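Local coordinates for sefir domain protein (Bacillus cereus F65185, PDB 5Y8E), which is a prokaryotic SEFIR-domain protein that probably takes part in signalling through SEFIR-SEFIR interactions, its precise cellular role being undefined, at residues P102-E107 with E111-D116; L22-M27 with D37-V42. One frame throughout, in Å; residues are numbered along the deposited sequence. Where two conformers were deposited one is given.

Contact 1 (P102-E107 with E111-D116)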
loop_
_atom_site.group_PDB
_atom_site.type_symbol
_atom_site.label_atom_id
_atom_site.label_comp_id
_atom_site.label_asym_id
_atom_site.label_seq_id
_atom_site.Cartn_x
_atom_site.Cartn_y
_atom_site.Cartn_z
ATOM N N PRO A 102 0.195 -4.444 3.254
ATOM C CA PRO A 102 -0.807 -3.578 3.876
ATOM C C PRO A 102 -0.258 -3.003 5.170
ATOM O O PRO A 102 0.336 -3.744 5.953
ATOM C CB PRO A 102 -1.962 -4.542 4.173
ATOM C CG PRO A 102 -1.731 -5.725 3.256
ATOM C CD PRO A 102 -0.236 -5.850 3.225
ATOM N N ILE A 103 -0.430 -1.700 5.372
ATOM C CA ILE A 103 -0.052 -1.055 6.627
ATOM C C ILE A 103 -1.324 -0.533 7.277
ATOM O O ILE A 103 -1.985 0.358 6.731
ATOM C CB ILE A 103 0.915 0.119 6.391
ATOM C CG1 ILE A 103 2.137 -0.325 5.577
ATOM C CG2 ILE A 103 1.356 0.731 7.726
ATOM C CD1 ILE A 103 3.045 0.844 5.147
ATOM N N SER A 104 -1.679 -1.088 8.431
ATOM C CA SER A 104 -2.888 -0.664 9.139
ATOM C C SER A 104 -2.598 0.505 10.067
ATOM O O SER A 104 -1.748 0.413 10.963
ATOM C CB SER A 104 -3.498 -1.823 9.935
ATOM O OG SER A 104 -4.755 -1.458 10.486
ATOM N N LEU A 105 -3.296 1.612 9.843
ATOM C CA LEU A 105 -3.141 2.790 10.683
ATOM C C LEU A 105 -4.279 2.781 11.683
ATOM O O LEU A 105 -5.356 3.308 11.415
ATOM C CB LEU A 105 -3.182 4.067 9.843
ATOM C CG LEU A 105 -2.140 4.140 8.726
ATOM C CD1 LEU A 105 -2.135 5.526 8.097
ATOM C CD2 LEU A 105 -0.762 3.783 9.253
ATOM N N GLY A 106 -4.054 2.144 12.823
ATOM C CA GLY A 106 -5.099 2.009 13.818
ATOM C C GLY A 106 -5.909 0.741 13.626
ATOM O O GLY A 106 -5.593 -0.094 12.774
ATOM N N GLU A 107 -6.963 0.601 14.421
ATOM C CA GLU A 107 -7.758 -0.613 14.417
ATOM C C GLU A 107 -9.169 -0.337 14.911
ATOM O O GLU A 107 -9.452 0.724 15.475
ATOM C CB GLU A 107 -7.101 -1.667 15.309
ATOM C CG GLU A 107 -7.006 -1.249 16.763
ATOM C CD GLU A 107 -6.470 -2.346 17.651
ATOM O OE1 GLU A 107 -7.279 -2.992 18.347
ATOM O OE2 GLU A 107 -5.239 -2.560 17.649
ATOM N N GLU A 111 -9.493 -5.366 15.454
ATOM C CA GLU A 111 -8.909 -5.821 14.193
ATOM C C GLU A 111 -8.335 -4.692 13.362
ATOM O O GLU A 111 -8.814 -3.559 13.417
ATOM C CB GLU A 111 -9.939 -6.571 13.354
ATOM C CG GLU A 111 -10.507 -7.793 14.035
ATOM C CD GLU A 111 -12.005 -7.881 13.871
ATOM O OE1 GLU A 111 -12.481 -7.771 12.719
ATOM O OE2 GLU A 111 -12.711 -8.045 14.894
ATOM N N TYR A 112 -7.316 -5.029 12.577
ATOM C CA TYR A 112 -6.688 -4.090 11.657
ATOM C C TYR A 112 -7.645 -3.585 10.590
ATOM O O TYR A 112 -8.532 -4.312 10.127
ATOM C CB TYR A 112 -5.487 -4.748 10.974
ATOM C CG TYR A 112 -4.310 -4.963 11.892
ATOM C CD1 TYR A 112 -4.047 -4.078 12.927
ATOM C CD2 TYR A 112 -3.467 -6.056 11.727
ATOM C CE1 TYR A 112 -2.982 -4.268 13.766
ATOM C CE2 TYR A 112 -2.394 -6.255 12.562
ATOM C CZ TYR A 112 -2.158 -5.356 13.582
ATOM O OH TYR A 112 -1.092 -5.538 14.433
ATOM N N PHE A 113 -7.460 -2.327 10.210
ATOM C CA PHE A 113 -8.117 -1.799 9.031
ATOM C C PHE A 113 -7.518 -2.517 7.838
ATOM O O PHE A 113 -6.365 -2.297 7.474
ATOM C CB PHE A 113 -7.917 -0.290 8.927
ATOM C CG PHE A 113 -8.608 0.483 10.014
ATOM C CD1 PHE A 113 -9.959 0.293 10.266
ATOM C CD2 PHE A 113 -7.902 1.387 10.792
ATOM C CE1 PHE A 113 -10.596 0.999 11.267
ATOM C CE2 PHE A 113 -8.532 2.096 11.795
ATOM C CZ PHE A 113 -9.879 1.899 12.034
ATOM N N LEU A 114 -8.306 -3.432 7.293
ATOM C CA LEU A 114 -7.933 -4.205 6.123
ATOM C C LEU A 114 -9.210 -4.365 5.317
ATOM O O LEU A 114 -10.260 -4.678 5.885
ATOM C CB LEU A 114 -7.405 -5.575 6.553
ATOM C CG LEU A 114 -6.337 -6.276 5.716
ATOM C CD1 LEU A 114 -5.169 -5.343 5.493
ATOM C CD2 LEU A 114 -5.867 -7.530 6.416
ATOM N N PRO A 115 -9.140 -4.133 3.997
ATOM C CA PRO A 115 -10.361 -4.321 3.204
ATOM C C PRO A 115 -10.851 -5.762 3.295
ATOM O O PRO A 115 -10.014 -6.657 3.448
ATOM C CB PRO A 115 -9.900 -3.994 1.783
ATOM C CG PRO A 115 -8.780 -3.022 1.980
ATOM C CD PRO A 115 -8.053 -3.534 3.201
ATOM N N ASP A 116 -12.169 -5.966 3.220
ATOM C CA ASP A 116 -12.804 -7.277 3.411
ATOM C C ASP A 116 -12.249 -8.356 2.489
ATOM O O ASP A 116 -12.176 -9.534 2.857
ATOM C CB ASP A 116 -14.313 -7.188 3.145
ATOM C CG ASP A 116 -15.060 -6.395 4.196
ATOM O OD1 ASP A 116 -14.625 -6.380 5.369
ATOM O OD2 ASP A 116 -16.099 -5.795 3.841
#
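Glu107 and Tyr112 form an antiparallel, non-hydrogen-bonded pair in a beta hairpin, their CA atoms 4.6 Å apart, and beyond them the two chains separate to 5.4 Å between the CA atoms of Ser104 and Phe113. Past this pair, the Ser104 side chain bridges the chains. A chi1 of -173° swings OG away from the residue's own N and toward the second chain; in the conformer described it accepts a weak, bent bond from Phe113 N (2.9 Å to OG) and donates to Gly106 O, 2.8 Å from OG, almost in line with that carbonyl. The hydroxyl can thus span from the turning backbone to the returning chain. The Phe113 ring fills the bend: Glu107 CA lies 3.8 Å above one face, offset toward the rim, while Leu105 O meets the ring edge at CD2 (3.2 Å). Tyr112 lays its CB against Ser104 OG, and farther along Pro102 CB rests on Leu114 CD1 at 3.6 Å, again in one of two conformers of Leu114. Strand 100-108 pairs in parallel with strands 60-65 and 124-125, Ile103 bonding to Val63 and Cys65, whereas Phe113 and Pro115 of the returning arm pack on helix 67-75.

Contact 2 (L22-M27 with D37-V42); sequences LANKLM and DRWHGV
Ala23 makes the first touch, its CB 3.7 Å from CH2 of Trp39, whose indole reaches from the loop after strand 33-35 to helix 13-29. Trp39 CH2 also lies 3.9 Å from the backbone C of Ala23. One residue on, Asn24 places OD1 3.5 Å from Trp39 CZ2. Its amide carbon lies in the indole plane, at the ring's edge, and the amide is turned 62° from that plane. The amide nitrogen is used differently: a water accepts from Asn24 ND2 at 3.3 Å and from Trp39 NE1 at 3.0 Å, bridging the two donors, and ND2 also makes a weak bond to Leu20 O, one turn back in the helix. A turn later comes Met27, bent at chi3 (62°), with SD 3.7 Å from Trp39 CZ3. This is an oblique Met-aromatic contact, the sulfur 4.8 Å from the centroid of the six-membered ring. Ala23 and Met27 also touch Val34 of strand 33-35, while the start of the loop is tied down by Asp37, whose carboxylate bonds to Tyr8 and Trp10 and whose carbonyl oxygen accepts from His40 N and Val42 N. Three unlike groups therefore meet the outer rim of the benzo ring, Ala23 CB on one side of its plane, Met27 SD and Asn24 OD1 on the other. The direct touches are van der Waals and sulfur-aromatic in kind, so dispersion probably contributes most; the two segments share no direct hydrogen bond, and the water joining Asn24 to Trp39 is consistent with a partly solvated seam between helix and loop.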
loop_
_atom_site.group_PDB
_atom_site.type_symbol
_atom_site.label_atom_id
_atom_site.label_comp_id
_atom_site.label_asym_id
_atom_site.label_seq_id
_atom_site.Cartn_x
_atom_site.Cartn_y
_atom_site.Cartn_z
ATOM N N LEU A 22 6.503 9.529 4.402
ATOM C CA LEU A 22 6.910 8.123 4.293
ATOM C C LEU A 22 7.606 7.858 2.964
ATOM O O LEU A 22 8.638 7.187 2.917
ATOM C CB LEU A 22 5.703 7.195 4.440
ATOM C CG LEU A 22 6.083 5.713 4.461
ATOM C CD1 LEU A 22 6.884 5.411 5.730
ATOM C CD2 LEU A 22 4.852 4.845 4.372
ATOM N N ALA A 23 7.075 8.399 1.891
ATOM C CA ALA A 23 7.671 8.243 0.589
ATOM C C ALA A 23 9.111 8.791 0.543
ATOM O O ALA A 23 10.017 8.196 0.074
ATOM C CB ALA A 23 6.817 8.936 -0.440
ATOM N N ASN A 24 9.258 9.972 1.123
ATOM C CA ASN A 24 10.560 10.611 1.139
ATOM C C ASN A 24 11.511 9.784 1.966
ATOM O O ASN A 24 12.606 9.594 1.616
ATOM C CB ASN A 24 10.488 12.036 1.633
ATOM C CG ASN A 24 10.192 13.015 0.517
ATOM O OD1 ASN A 24 10.905 13.118 -0.403
ATOM N ND2 ASN A 24 9.124 13.667 0.610
ATOM N N LYS A 25 11.030 9.318 3.077
ATOM C CA LYS A 25 11.862 8.573 4.008
ATOM C C LYS A 25 12.385 7.280 3.373
ATOM O O LYS A 25 13.513 6.936 3.473
ATOM C CB LYS A 25 11.090 8.286 5.277
ATOM C CG LYS A 25 11.916 7.623 6.362
ATOM C CD LYS A 25 11.189 7.524 7.668
ATOM C CE LYS A 25 11.988 6.901 8.772
ATOM N NZ LYS A 25 11.215 6.633 9.993
ATOM N N LEU A 26 11.465 6.592 2.705
ATOM C CA LEU A 26 11.808 5.362 2.024
ATOM C C LEU A 26 12.910 5.559 0.984
ATOM O O LEU A 26 13.761 4.744 0.874
ATOM C CB LEU A 26 10.589 4.726 1.349
ATOM C CG LEU A 26 9.558 4.072 2.244
ATOM C CD1 LEU A 26 8.243 3.799 1.519
ATOM C CD2 LEU A 26 10.084 2.877 2.903
ATOM N N MET A 27 12.836 6.641 0.253
ATOM C CA MET A 27 13.840 6.893 -0.766
ATOM C C MET A 27 15.170 7.333 -0.110
ATOM O O MET A 27 16.214 6.972 -0.531
ATOM C CB MET A 27 13.361 7.911 -1.797
ATOM C CG MET A 27 12.261 7.365 -2.698
ATOM S SD MET A 27 12.115 8.240 -4.307
ATOM C CE MET A 27 13.678 7.891 -4.943
ATOM N N ASP A 37 1.748 9.259 -6.571
ATOM C CA ASP A 37 0.885 10.054 -7.450
ATOM C C ASP A 37 1.273 11.534 -7.546
ATOM O O ASP A 37 1.295 12.114 -8.633
ATOM C CB ASP A 37 -0.595 9.896 -7.054
ATOM C CG ASP A 37 -0.876 10.271 -5.596
ATOM O OD1 ASP A 37 0.061 10.592 -4.827
ATOM O OD2 ASP A 37 -2.064 10.226 -5.206
ATOM N N ARG A 38 1.613 12.140 -6.420
ATOM C CA ARG A 38 1.878 13.574 -6.427
ATOM C C ARG A 38 3.176 13.962 -7.124
ATOM O O ARG A 38 3.278 15.050 -7.696
ATOM C CB ARG A 38 1.790 14.131 -5.019
ATOM C CG ARG A 38 0.410 13.906 -4.437
ATOM C CD ARG A 38 0.364 14.273 -2.988
ATOM N NE ARG A 38 0.576 15.700 -2.790
ATOM C CZ ARG A 38 0.814 16.239 -1.602
ATOM N NH1 ARG A 38 0.882 15.455 -0.539
ATOM N NH2 ARG A 38 0.997 17.548 -1.479
ATOM N N TRP A 39 4.141 13.048 -7.123
ATOM C CA TRP A 39 5.402 13.274 -7.822
ATOM C C TRP A 39 5.212 13.143 -9.328
ATOM O O TRP A 39 6.033 13.627 -10.109
ATOM C CB TRP A 39 6.479 12.303 -7.332
ATOM C CG TRP A 39 6.976 12.623 -5.944
ATOM C CD1 TRP A 39 6.848 13.816 -5.278
ATOM C CD2 TRP A 39 7.668 11.738 -5.052
ATOM N NE1 TRP A 39 7.430 13.724 -4.032
ATOM C CE2 TRP A 39 7.937 12.460 -3.869
ATOM C CE3 TRP A 39 8.097 10.412 -5.144
ATOM C CZ2 TRP A 39 8.610 11.887 -2.781
ATOM C CZ3 TRP A 39 8.762 9.848 -4.068
ATOM C CH2 TRP A 39 9.012 10.583 -2.902
ATOM N N HIS A 40 4.118 12.497 -9.719
ATOM C CA HIS A 40 3.762 12.324 -11.122
ATOM C C HIS A 40 2.667 13.287 -11.563
ATOM O O HIS A 40 2.283 13.298 -12.735
ATOM C CB HIS A 40 3.324 10.880 -11.385
ATOM C CG HIS A 40 4.453 9.897 -11.370
ATOM N ND1 HIS A 40 5.078 9.462 -12.518
ATOM C CD2 HIS A 40 5.076 9.272 -10.342
ATOM C CE1 HIS A 40 6.040 8.611 -12.199
ATOM N NE2 HIS A 40 6.056 8.477 -10.886
ATOM N N GLY A 41 2.169 14.094 -10.630
ATOM C CA GLY A 41 1.140 15.077 -10.943
ATOM C C GLY A 41 -0.121 14.472 -11.535
ATOM O O GLY A 41 -0.725 15.034 -12.460
ATOM N N VAL A 42 -0.516 13.320 -11.002
ATOM C CA VAL A 42 -1.652 12.571 -11.534
ATOM C C VAL A 42 -2.956 13.374 -11.463
ATOM O O VAL A 42 -3.338 13.885 -10.406
ATOM C CB VAL A 42 -1.796 11.219 -10.824
ATOM C CG1 VAL A 42 -2.957 10.411 -11.417
ATOM C CG2 VAL A 42 -0.483 10.433 -10.937
HETATM O O HOH W 1 8.429 15.643 -1.916
#

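In the fold
From the N terminus, strand 3-7 leads into helix 13-29, and strand 33-35 follows, parallel to strand 3-7. Contact 2 closes the short loop that contains this strand, bringing 37-42 back against the helix just before helix 47-57 begins. The chain then runs through strand 60-65 and helices 67-75 and 89-93 to strand 100-108, where contact 1 closes a much tighter turn, a hairpin with three residues between its segments. The contacts follow one another in series, neither nesting nor crossing. Their centres, 22 Å apart, lie on opposite sides of the chain's centre: contact 2 joins helix to loop, contact 1 the hairpin's two arms. One mixed sheet holds strand 33-35, beside contact 2, and strand 100-108, which carries contact 1.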